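Long-range contacts in mandelate racemase/muconate lactonizing enzyme family protein (Roseovarius sp. TM1035, PDB 3T9P), which is a putative enolase-superfamily enzyme that probably abstracts the proton next to a substrate carboxylate, though its own substrate is not established: residues S45-W50 and W112-K117; M23-L28 and V39-D44; R214-G219 and R246-L251; D240-V245 and G272-V277. All blocks are in the same frame, centred on the assembly; numbering follows the deposited sequence.

Interaction 1: residues S45-W50 and W112-K117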
loop_
_atom_site.group_PDB
_atom_site.type_symbol
_atom_site.label_atom_id
_atom_site.label_comp_id
_atom_site.label_asym_id
_atom_site.label_seq_id
_atom_site.Cartn_x
_atom_site.Cartn_y
_atom_site.Cartn_z
ATOM N N SER A 45 24.850 18.659 -13.478
ATOM C CA SER A 45 25.972 19.476 -13.070
ATOM C C SER A 45 27.071 18.708 -12.321
ATOM O O SER A 45 28.036 19.297 -11.942
ATOM C CB SER A 45 25.491 20.632 -12.189
ATOM O OG SER A 45 25.511 20.281 -10.831
ATOM N N GLY A 46 26.869 17.429 -12.055
ATOM C CA GLY A 46 27.655 16.667 -11.083
ATOM C C GLY A 46 27.381 16.854 -9.575
ATOM O O GLY A 46 28.039 16.190 -8.758
ATOM N N ALA A 47 26.451 17.734 -9.193
ATOM C CA ALA A 47 26.121 17.906 -7.756
ATOM C C ALA A 47 25.582 16.567 -7.183
ATOM O O ALA A 47 24.802 15.890 -7.861
ATOM C CB ALA A 47 25.122 19.049 -7.515
ATOM N N GLN A 48 25.994 16.203 -5.959
ATOM C CA GLN A 48 25.540 14.955 -5.341
ATOM C C GLN A 48 24.855 15.127 -3.989
ATOM O O GLN A 48 25.036 16.123 -3.255
ATOM C CB GLN A 48 26.676 13.935 -5.190
ATOM C CG GLN A 48 26.957 13.316 -6.550
ATOM C CD GLN A 48 28.173 12.413 -6.531
ATOM O OE1 GLN A 48 29.123 12.639 -5.797
ATOM N NE2 GLN A 48 28.149 11.407 -7.356
ATOM N N GLY A 49 24.067 14.098 -3.659
ATOM C CA GLY A 49 23.490 13.997 -2.292
ATOM C C GLY A 49 23.119 12.564 -2.016
ATOM O O GLY A 49 22.989 11.734 -2.915
ATOM N N TRP A 50 22.944 12.314 -0.730
ATOM C CA TRP A 50 22.676 11.013 -0.158
ATOM C C TRP A 50 21.387 11.012 0.622
ATOM O O TRP A 50 21.161 11.903 1.455
ATOM C CB TRP A 50 23.778 10.657 0.864
ATOM C CG TRP A 50 25.074 10.237 0.192
ATOM C CD1 TRP A 50 26.231 11.038 -0.065
ATOM C CD2 TRP A 50 25.380 8.928 -0.276
ATOM N NE1 TRP A 50 27.199 10.243 -0.660
ATOM C CE2 TRP A 50 26.697 8.957 -0.804
ATOM C CE3 TRP A 50 24.664 7.698 -0.289
ATOM C CZ2 TRP A 50 27.307 7.800 -1.318
ATOM C CZ3 TRP A 50 25.276 6.585 -0.797
ATOM C CH2 TRP A 50 26.573 6.639 -1.320
ATOM N N TRP A 112 16.892 16.380 -1.059
ATOM C CA TRP A 112 17.069 17.445 -0.026
ATOM C C TRP A 112 18.553 17.586 0.338
ATOM O O TRP A 112 19.020 18.683 0.557
ATOM C CB TRP A 112 16.204 17.140 1.244
ATOM C CG TRP A 112 14.718 17.330 0.955
ATOM C CD1 TRP A 112 13.724 16.344 0.847
ATOM C CD2 TRP A 112 14.081 18.574 0.772
ATOM N NE1 TRP A 112 12.508 16.930 0.628
ATOM C CE2 TRP A 112 12.700 18.305 0.525
ATOM C CE3 TRP A 112 14.546 19.922 0.782
ATOM C CZ2 TRP A 112 11.775 19.338 0.283
ATOM C CZ3 TRP A 112 13.623 20.958 0.481
ATOM C CH2 TRP A 112 12.253 20.653 0.243
ATOM N N ASP A 113 19.246 16.479 0.516
ATOM C CA ASP A 113 20.668 16.526 0.916
ATOM C C ASP A 113 21.475 17.182 -0.214
ATOM O O ASP A 113 22.343 17.986 0.041
ATOM C CB ASP A 113 21.215 15.092 1.123
ATOM C CG ASP A 113 22.675 15.091 1.765
ATOM O OD1 ASP A 113 22.835 15.705 2.877
ATOM O OD2 ASP A 113 23.623 14.466 1.109
ATOM N N MET A 114 21.154 16.836 -1.437
ATOM C CA MET A 114 21.779 17.445 -2.621
ATOM C C MET A 114 21.620 18.952 -2.609
ATOM O O MET A 114 22.639 19.694 -2.697
ATOM C CB MET A 114 21.274 16.780 -3.944
ATOM C CG MET A 114 22.041 17.271 -5.254
ATOM S SD MET A 114 21.454 18.930 -5.754
ATOM C CE MET A 114 19.758 18.528 -6.237
ATOM N N ARG A 115 20.375 19.439 -2.499
ATOM C CA ARG A 115 20.105 20.880 -2.482
ATOM C C ARG A 115 20.739 21.551 -1.272
ATOM O O ARG A 115 21.312 22.601 -1.391
ATOM C CB ARG A 115 18.586 21.135 -2.478
ATOM C CG ARG A 115 18.234 22.606 -2.534
ATOM C CD ARG A 115 16.748 22.756 -2.724
ATOM N NE ARG A 115 16.451 24.152 -2.486
ATOM C CZ ARG A 115 15.253 24.631 -2.204
ATOM N NH1 ARG A 115 14.200 23.818 -2.077
ATOM N NH2 ARG A 115 15.123 25.929 -1.985
ATOM N N GLY A 116 20.748 20.889 -0.133
ATOM C CA GLY A 116 21.401 21.411 1.067
ATOM C C GLY A 116 22.910 21.648 0.886
ATOM O O GLY A 116 23.406 22.764 1.208
ATOM N N LYS A 117 23.618 20.655 0.330
ATOM C CA LYS A 117 25.067 20.788 -0.011
ATOM C C LYS A 117 25.342 21.814 -1.086
ATOM O O LYS A 117 26.334 22.525 -1.039
ATOM C CB LYS A 117 25.594 19.418 -0.415
ATOM C CG LYS A 117 25.742 18.559 0.906
ATOM C CD LYS A 117 25.852 17.034 0.512
ATOM C CE LYS A 117 26.201 16.213 1.739
ATOM N NZ LYS A 117 26.175 14.773 1.511
HETATM O O HOH W 1 25.041 18.952 -3.819
#
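In the N-terminal capping domain, strand 48-52 at the edge of the antiparallel sheet packs against helix 98-119, and G49 sits straight over the helix backbone. Its CA comes 3.8 Å from M114 N, and a CB there would run into that nitrogen, so having no side chain lets the strand and helix axes come within 6.0 Å. D113 makes the polar link: OD2 accepts W50 N at 2.9 Å with a nearly straight N-H (164°), met on the anti side of the carboxylate. The syn lone pair of the same oxygen takes K117 NZ, one helical turn on, at 2.6 Å in a salt bridge, while OD1 is bonded to W369 N. This sheet-plus-helices build is that of the enolase-superfamily N-terminal domain. An asparagine in place of D113 would probably lose the salt bridge and leave the K117 ammonium without its charged mate beside the W50 ring edge. M114 sets its CG, anti to the backbone N (chi1 -173°), against Q48 O, and the bends at chi2 and chi3 bring SD to 4.1 Å from A47 CB. A water donates to both Q48 O and M114 O, and M114 CA makes a C-H...O contact with Q48 O.

Interaction 2: residues M23-L28 and V39-D44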
loop_
_atom_site.group_PDB
_atom_site.type_symbol
_atom_site.label_atom_id
_atom_site.label_comp_id
_atom_site.label_asym_id
_atom_site.label_seq_id
_atom_site.Cartn_x
_atom_site.Cartn_y
_atom_site.Cartn_z
ATOM N N MET A 23 18.891 22.561 -12.909
ATOM C CA MET A 23 19.568 21.245 -13.133
ATOM C C MET A 23 18.600 20.039 -13.076
ATOM O O MET A 23 17.511 20.153 -12.490
ATOM C CB MET A 23 20.731 21.062 -12.152
ATOM C CG MET A 23 20.448 21.424 -10.733
ATOM S SD MET A 23 21.919 21.082 -9.688
ATOM C CE MET A 23 23.146 22.094 -10.442
ATOM N N ARG A 24 19.027 18.935 -13.657
ATOM C CA ARG A 24 18.149 17.803 -13.922
ATOM C C ARG A 24 18.792 16.628 -13.253
ATOM O O ARG A 24 20.014 16.554 -13.185
ATOM C CB ARG A 24 18.065 17.499 -15.455
ATOM C CG ARG A 24 17.442 18.616 -16.417
ATOM C CD ARG A 24 16.264 19.457 -15.858
ATOM N NE ARG A 24 14.974 18.863 -16.191
ATOM C CZ ARG A 24 13.764 19.450 -16.099
ATOM N NH1 ARG A 24 13.597 20.723 -15.656
ATOM N NH2 ARG A 24 12.682 18.725 -16.455
ATOM N N ILE A 25 17.989 15.629 -12.854
ATOM C CA ILE A 25 18.557 14.376 -12.313
ATOM C C ILE A 25 19.266 13.509 -13.413
ATOM O O ILE A 25 18.617 13.060 -14.386
ATOM C CB ILE A 25 17.438 13.470 -11.555
ATOM C CG1 ILE A 25 16.827 14.323 -10.477
ATOM C CG2 ILE A 25 18.097 12.141 -11.024
ATOM C CD1 ILE A 25 15.548 13.809 -9.803
ATOM N N ALA A 26 20.518 13.168 -13.180
ATOM C CA ALA A 26 21.265 12.323 -14.096
ATOM C C ALA A 26 21.449 10.865 -13.735
ATOM O O ALA A 26 21.473 10.040 -14.579
ATOM C CB ALA A 26 22.601 12.938 -14.406
ATOM N N ARG A 27 21.538 10.543 -12.499
ATOM C CA ARG A 27 21.939 9.256 -11.989
ATOM C C ARG A 27 21.358 9.000 -10.596
ATOM O O ARG A 27 21.236 9.904 -9.791
ATOM C CB ARG A 27 23.465 9.150 -11.948
ATOM C CG ARG A 27 23.980 7.803 -11.466
ATOM C CD ARG A 27 25.477 7.610 -11.649
ATOM N NE ARG A 27 25.855 7.564 -13.059
ATOM C CZ ARG A 27 26.490 8.540 -13.691
ATOM N NH1 ARG A 27 26.827 9.647 -13.040
ATOM N NH2 ARG A 27 26.794 8.414 -14.977
ATOM N N LEU A 28 20.934 7.811 -10.375
ATOM C CA LEU A 28 20.432 7.371 -9.090
ATOM C C LEU A 28 21.031 6.018 -8.774
ATOM O O LEU A 28 20.860 5.125 -9.513
ATOM C CB LEU A 28 18.899 7.327 -9.044
ATOM C CG LEU A 28 18.161 8.671 -9.013
ATOM C CD1 LEU A 28 16.767 8.592 -9.411
ATOM C CD2 LEU A 28 18.270 9.451 -7.740
ATOM N N VAL A 39 20.725 5.921 -0.971
ATOM C CA VAL A 39 20.547 6.370 -2.321
ATOM C C VAL A 39 21.510 7.563 -2.522
ATOM O O VAL A 39 21.562 8.506 -1.689
ATOM C CB VAL A 39 19.065 6.856 -2.586
ATOM C CG1 VAL A 39 18.962 7.542 -4.040
ATOM C CG2 VAL A 39 18.045 5.617 -2.498
ATOM N N ARG A 40 22.245 7.518 -3.611
ATOM C CA ARG A 40 23.043 8.628 -4.084
ATOM C C ARG A 40 22.478 9.155 -5.410
ATOM O O ARG A 40 22.332 8.447 -6.352
ATOM C CB ARG A 40 24.550 8.314 -4.195
ATOM C CG ARG A 40 25.344 9.489 -4.681
ATOM C CD ARG A 40 26.861 9.335 -4.651
ATOM N NE ARG A 40 27.323 8.262 -5.488
ATOM C CZ ARG A 40 28.454 7.620 -5.327
ATOM N NH1 ARG A 40 29.297 7.987 -4.387
ATOM N NH2 ARG A 40 28.739 6.623 -6.092
ATOM N N VAL A 41 22.202 10.428 -5.425
ATOM C CA VAL A 41 21.702 11.152 -6.573
ATOM C C VAL A 41 22.823 12.038 -7.127
ATOM O O VAL A 41 23.542 12.641 -6.394
ATOM C CB VAL A 41 20.479 12.030 -6.272
ATOM C CG1 VAL A 41 20.815 13.125 -5.347
ATOM C CG2 VAL A 41 19.826 12.572 -7.531
ATOM N N THR A 42 22.955 12.036 -8.440
ATOM C CA THR A 42 23.840 12.927 -9.184
ATOM C C THR A 42 23.099 13.752 -10.238
ATOM O O THR A 42 22.372 13.209 -11.006
ATOM C CB THR A 42 24.971 12.144 -9.860
ATOM O OG1 THR A 42 25.612 11.307 -8.932
ATOM C CG2 THR A 42 25.993 13.079 -10.469
ATOM N N THR A 43 23.283 15.062 -10.237
ATOM C CA THR A 43 22.654 15.944 -11.203
ATOM C C THR A 43 23.501 16.049 -12.465
ATOM O O THR A 43 24.601 15.613 -12.470
ATOM C CB THR A 43 22.384 17.376 -10.689
ATOM O OG1 THR A 43 23.619 18.070 -10.554
ATOM C CG2 THR A 43 21.644 17.354 -9.379
ATOM N N ASP A 44 22.960 16.691 -13.490
ATOM C CA ASP A 44 23.671 16.941 -14.741
ATOM C C ASP A 44 24.893 17.826 -14.499
ATOM O O ASP A 44 25.809 17.760 -15.223
ATOM C CB ASP A 44 22.815 17.432 -15.900
ATOM C CG ASP A 44 21.928 18.583 -15.563
ATOM O OD1 ASP A 44 22.005 19.202 -14.514
ATOM O OD2 ASP A 44 21.086 18.855 -16.374
#
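D44 turns its carboxylate back over R24 because CG stands between the backbone N and the carbonyl carbon (chi1 50°), and M23, with chi1 at 45°, swings its thioether across T43. These residues close the open end of the beta hairpin formed by strands 25-32 and 37-43, in the antiparallel sheet of the N-terminal domain. D44 OD1 takes R24 N at 3.1 Å from above the carboxylate plane, and D44 N returns a bond to R24 O. The R24 side chain runs beside D44, but its NE goes to G75 O. M23 SD lies 3.6 Å from T43 OG1, a hydroxyl bonded to S45 OG. Between I25 and R27 the pairing slips by one residue in a classic beta bulge: A26 N and R27 N both donate to T42 O, at 2.9 and 3.2 Å, each lying in the carbonyl plane. Beyond it the pairing is regular, with T42 N bonded to R27 O. R27 and T42 share one face, where the guanidinium makes a salt bridge with E387. L28 and V41 share the other, turned to helix 98-119, and run side by side there, with L28 CD2 pressed tightly on V41 CG2 at 3.5 Å.

Interaction 3: residues R214-G219 and R246-L251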
loop_
_atom_site.group_PDB
_atom_site.type_symbol
_atom_site.label_atom_id
_atom_site.label_comp_id
_atom_site.label_asym_id
_atom_site.label_seq_id
_atom_site.Cartn_x
_atom_site.Cartn_y
_atom_site.Cartn_z
ATOM N N ARG A 214 -11.124 -2.708 26.267
ATOM C CA ARG A 214 -9.893 -2.990 26.984
ATOM C C ARG A 214 -8.849 -1.808 26.979
ATOM O O ARG A 214 -8.093 -1.608 27.974
ATOM C CB ARG A 214 -9.296 -4.276 26.418
ATOM C CG ARG A 214 -8.127 -4.837 27.128
ATOM C CD ARG A 214 -8.426 -5.686 28.469
ATOM N NE ARG A 214 -7.079 -5.912 29.024
ATOM C CZ ARG A 214 -6.655 -5.394 30.152
ATOM N NH1 ARG A 214 -7.518 -4.667 30.878
ATOM N NH2 ARG A 214 -5.400 -5.632 30.552
ATOM N N ALA A 215 -8.767 -1.103 25.838
ATOM C CA ALA A 215 -7.754 0.005 25.716
ATOM C C ALA A 215 -8.161 1.125 26.736
ATOM O O ALA A 215 -7.290 1.806 27.335
ATOM C CB ALA A 215 -7.770 0.584 24.286
ATOM N N ILE A 216 -9.490 1.264 26.925
ATOM C CA ILE A 216 -10.000 2.263 27.930
ATOM C C ILE A 216 -9.657 1.779 29.332
ATOM O O ILE A 216 -9.112 2.541 30.138
ATOM C CB ILE A 216 -11.501 2.622 27.684
ATOM C CG1 ILE A 216 -11.655 3.351 26.337
ATOM C CG2 ILE A 216 -12.118 3.529 28.871
ATOM C CD1 ILE A 216 -13.123 3.532 25.744
ATOM N N GLU A 217 -9.876 0.504 29.616
ATOM C CA GLU A 217 -9.369 -0.050 30.886
ATOM C C GLU A 217 -7.898 0.230 31.108
ATOM O O GLU A 217 -7.482 0.752 32.166
ATOM C CB GLU A 217 -9.611 -1.561 31.010
ATOM C CG GLU A 217 -11.050 -2.005 31.263
ATOM C CD GLU A 217 -11.263 -3.556 31.060
ATOM O OE1 GLU A 217 -10.340 -4.403 31.242
ATOM O OE2 GLU A 217 -12.414 -3.911 30.698
ATOM N N VAL A 218 -7.060 -0.119 30.137
ATOM C CA VAL A 218 -5.646 -0.032 30.340
ATOM C C VAL A 218 -5.354 1.474 30.484
ATOM O O VAL A 218 -4.498 1.892 31.244
ATOM C CB VAL A 218 -4.854 -0.716 29.112
ATOM C CG1 VAL A 218 -3.380 -0.175 28.990
ATOM C CG2 VAL A 218 -4.903 -2.302 29.192
ATOM N N GLY A 219 -6.075 2.258 29.687
ATOM C CA GLY A 219 -5.819 3.752 29.622
ATOM C C GLY A 219 -6.127 4.438 30.992
ATOM O O GLY A 219 -5.450 5.357 31.384
ATOM N N ARG A 246 -9.867 7.682 22.257
ATOM C CA ARG A 246 -9.559 9.092 22.345
ATOM C C ARG A 246 -10.724 9.891 23.011
ATOM O O ARG A 246 -10.495 10.829 23.851
ATOM C CB ARG A 246 -9.400 9.699 20.973
ATOM C CG ARG A 246 -8.881 11.157 21.074
ATOM C CD ARG A 246 -9.372 11.936 19.823
ATOM N NE ARG A 246 -8.849 13.261 19.808
ATOM C CZ ARG A 246 -9.207 14.195 18.939
ATOM N NH1 ARG A 246 -10.063 13.920 17.963
ATOM N NH2 ARG A 246 -8.713 15.415 19.051
ATOM N N ALA A 247 -11.946 9.510 22.660
ATOM C CA ALA A 247 -13.101 10.204 23.311
ATOM C C ALA A 247 -13.258 9.947 24.836
ATOM O O ALA A 247 -13.613 10.852 25.622
ATOM C CB ALA A 247 -14.409 9.915 22.543
ATOM N N ALA A 248 -12.921 8.766 25.283
ATOM C CA ALA A 248 -13.055 8.401 26.676
ATOM C C ALA A 248 -11.842 8.755 27.555
ATOM O O ALA A 248 -11.989 8.861 28.785
ATOM C CB ALA A 248 -13.418 6.900 26.804
ATOM N N LEU A 249 -10.662 9.008 26.987
ATOM C CA LEU A 249 -9.501 9.240 27.872
ATOM C C LEU A 249 -9.123 10.660 27.858
ATOM O O LEU A 249 -9.357 11.422 26.846
ATOM C CB LEU A 249 -8.265 8.395 27.423
ATOM C CG LEU A 249 -8.539 6.869 27.510
ATOM C CD1 LEU A 249 -7.251 6.047 27.121
ATOM C CD2 LEU A 249 -8.889 6.308 28.939
ATOM N N LEU A 250 -8.514 11.066 28.965
ATOM C CA LEU A 250 -8.048 12.405 29.003
ATOM C C LEU A 250 -6.683 12.459 28.494
ATOM O O LEU A 250 -6.241 13.555 28.186
ATOM C CB LEU A 250 -8.053 12.949 30.471
ATOM C CG LEU A 250 -9.496 13.056 30.937
ATOM C CD1 LEU A 250 -9.373 13.375 32.377
ATOM C CD2 LEU A 250 -10.243 14.122 30.289
ATOM N N LEU A 251 -5.915 11.334 28.537
ATOM C CA LEU A 251 -4.529 11.442 28.036
ATOM C C LEU A 251 -4.633 11.607 26.498
ATOM O O LEU A 251 -5.701 11.538 25.962
ATOM C CB LEU A 251 -3.631 10.256 28.481
ATOM C CG LEU A 251 -4.289 8.885 28.311
ATOM C CD1 LEU A 251 -4.612 8.606 26.843
ATOM C CD2 LEU A 251 -3.324 7.764 28.837
#
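This is a purely apolar contact between neighbouring elements on the outside of the C-terminal barrel domain: helix 212-224 meets the end of helix 239-248 and the turn that leads from it into strand 252-255. No hydrogen bond crosses it, and methyl groups do the touching. I216 reaches over with its CD1, which comes to 3.5 Å from A248 CB; the end of the isoleucine carries the touch, with CG1 and CG2 behind it. L249, the first residue past the helix to leave helical geometry, is the buried centre of the contact. Its CG stands anti to the carbonyl carbon (chi1 -63°), and both methyls press on the same flank of helix 212-224: CD1 meets G219 CA at 3.7 Å, while CD2 lies 3.9 Å from G219 C and 4.0 Å from I216 O. G219 is what permits this, since a side chain there would point at the leucine and collide with CD1. L251 follows more loosely, its CD2 lying 4.1 Å from G219 O. F230 of strand 229-231 touches V218, L249 and L251, so the leucines pack against the strand as well as the helix. Apolar packing of adjacent helices and their connecting turns over parallel strands is characteristic of the modified TIM barrel, (beta/alpha)7-beta, of the enolase superfamily.

Interaction 4: residues D240-V245 and G272-V277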
loop_
_atom_site.group_PDB
_atom_site.type_symbol
_atom_site.label_atom_id
_atom_site.label_comp_id
_atom_site.label_asym_id
_atom_site.label_seq_id
_atom_site.Cartn_x
_atom_site.Cartn_y
_atom_site.Cartn_z
ATOM N N ASP A 240 -12.495 4.069 13.942
ATOM C CA ASP A 240 -13.607 4.343 14.894
ATOM C C ASP A 240 -13.303 3.754 16.258
ATOM O O ASP A 240 -13.747 4.298 17.262
ATOM C CB ASP A 240 -14.923 3.748 14.399
ATOM C CG ASP A 240 -15.542 4.555 13.288
ATOM O OD1 ASP A 240 -15.139 5.702 13.078
ATOM O OD2 ASP A 240 -16.414 4.051 12.567
ATOM N N GLN A 241 -12.570 2.663 16.323
ATOM C CA GLN A 241 -12.151 2.130 17.593
ATOM C C GLN A 241 -11.193 3.093 18.319
ATOM O O GLN A 241 -11.353 3.389 19.472
ATOM C CB GLN A 241 -11.483 0.768 17.402
ATOM C CG GLN A 241 -12.405 -0.337 16.966
ATOM C CD GLN A 241 -11.734 -1.699 16.830
ATOM O OE1 GLN A 241 -10.730 -1.941 17.395
ATOM N NE2 GLN A 241 -12.326 -2.568 16.085
ATOM N N THR A 242 -10.219 3.590 17.583
ATOM C CA THR A 242 -9.253 4.511 18.135
ATOM C C THR A 242 -9.980 5.788 18.595
ATOM O O THR A 242 -9.718 6.288 19.628
ATOM C CB THR A 242 -8.148 4.849 17.117
ATOM O OG1 THR A 242 -7.636 3.653 16.602
ATOM C CG2 THR A 242 -7.016 5.652 17.740
ATOM N N ALA A 243 -10.923 6.254 17.804
ATOM C CA ALA A 243 -11.666 7.451 18.140
ATOM C C ALA A 243 -12.441 7.247 19.438
ATOM O O ALA A 243 -12.501 8.103 20.229
ATOM C CB ALA A 243 -12.560 7.830 17.052
ATOM N N ALA A 244 -13.025 6.091 19.624
ATOM C CA ALA A 244 -13.705 5.749 20.912
ATOM C C ALA A 244 -12.801 5.856 22.126
ATOM O O ALA A 244 -13.223 6.381 23.194
ATOM C CB ALA A 244 -14.393 4.317 20.873
ATOM N N VAL A 245 -11.552 5.410 21.988
ATOM C CA VAL A 245 -10.582 5.490 23.053
ATOM C C VAL A 245 -10.188 6.950 23.319
ATOM O O VAL A 245 -10.053 7.337 24.503
ATOM C CB VAL A 245 -9.249 4.655 22.688
ATOM C CG1 VAL A 245 -8.206 4.765 23.772
ATOM C CG2 VAL A 245 -9.614 3.143 22.463
ATOM N N GLY A 272 -11.803 11.880 13.808
ATOM C CA GLY A 272 -11.233 12.363 15.039
ATOM C C GLY A 272 -10.583 11.263 15.840
ATOM O O GLY A 272 -10.810 11.159 16.991
ATOM N N ALA A 273 -9.839 10.405 15.174
ATOM C CA ALA A 273 -9.178 9.293 15.816
ATOM C C ALA A 273 -8.088 9.617 16.862
ATOM O O ALA A 273 -7.966 8.941 17.828
ATOM C CB ALA A 273 -8.679 8.292 14.815
ATOM N N VAL A 274 -7.302 10.637 16.607
ATOM C CA VAL A 274 -6.165 10.928 17.425
ATOM C C VAL A 274 -6.048 12.369 17.917
ATOM O O VAL A 274 -6.466 13.270 17.268
ATOM C CB VAL A 274 -4.892 10.557 16.668
ATOM C CG1 VAL A 274 -4.916 9.087 16.282
ATOM C CG2 VAL A 274 -4.765 11.395 15.445
ATOM N N ASP A 275 -5.439 12.539 19.068
ATOM C CA ASP A 275 -5.021 13.841 19.538
ATOM C C ASP A 275 -3.662 14.317 18.933
ATOM O O ASP A 275 -3.359 15.557 18.871
ATOM C CB ASP A 275 -4.816 13.713 21.009
ATOM C CG ASP A 275 -6.089 13.442 21.732
ATOM O OD1 ASP A 275 -7.002 14.281 21.627
ATOM O OD2 ASP A 275 -6.165 12.440 22.471
ATOM N N ILE A 276 -2.805 13.337 18.519
ATOM C CA ILE A 276 -1.416 13.638 18.060
ATOM C C ILE A 276 -1.091 12.740 16.848
ATOM O O ILE A 276 -1.386 11.553 16.907
ATOM C CB ILE A 276 -0.387 13.308 19.138
ATOM C CG1 ILE A 276 -0.593 14.161 20.418
ATOM C CG2 ILE A 276 1.029 13.400 18.571
ATOM C CD1 ILE A 276 0.224 13.796 21.588
ATOM N N VAL A 277 -0.614 13.316 15.734
ATOM C CA VAL A 277 -0.377 12.504 14.484
ATOM C C VAL A 277 1.114 12.133 14.472
ATOM O O VAL A 277 1.920 12.924 14.946
ATOM C CB VAL A 277 -0.730 13.231 13.129
ATOM C CG1 VAL A 277 -2.318 13.593 13.093
ATOM C CG2 VAL A 277 0.090 14.423 12.922
HETATM O O HOH W 2 -12.592 10.791 19.337
#
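The turn after helix 262-270 runs close past the flank of helix 239-248, bringing the CA atoms of A243 and A273 to 3.9 Å from each other, with G272 at positive phi closing the preceding helix in a Schellman motif. Small residues make such proximity possible. The A243 side chain is a single methyl, CB, which lies 3.8 Å from G272 O and about as far from A273 CA. T242, the next residue back on the helix, sends its methyl across: with CG2 anti to the backbone N and OG1 beside it (chi1 -51°), CG2 comes to 3.4 Å from A273 O, while the hydroxyl turns back toward E238 O, just ahead of the helix, in a weak bond. The same methyl lies 4.3 Å from V274 CG1, and the T242 and A273 CB atoms are 4.2 Å apart. No direct hydrogen bond joins the two segments. The polar link is a water that donates to A243 O at 2.8 Å and to G272 O at 3.0 Å, tying a helix carbonyl to the turn. A273 O, by contrast, is buried with no polar partner in the model, packed against the T242 methyl and the R246 CB. G272 O has a second donor in R246, whose guanidinium also forms a salt bridge with D275. Beyond the turn the chain enters strand 276-277, which lies parallel to strand 252-255: this is the helix-to-strand return of a beta-alpha-beta crossover, the repeating connection of the enolase-superfamily barrel domain.

How the interactions relate
Interactions 1 and 2 belong to the N-terminal domain and interactions 3 and 4 to the barrel domain, on opposite sides of the chain's centre. The first two are partly buried and adjoin in one sheet: strand 37-43 bonds to strand 48-52 through V41 N and G49 O, and Q48 NE2 reaches T42 OG1. Interactions 3 and 4 are mostly buried and share helix 239-248, and a charged residue of that helix ties the two together. The chemistry follows the setting: backbone bonding dominates between strands in interaction 2, a carboxylate joins strand to helix in interaction 1, methyl packing serves interaction 3, and small residues with a bridging water serve interaction 4.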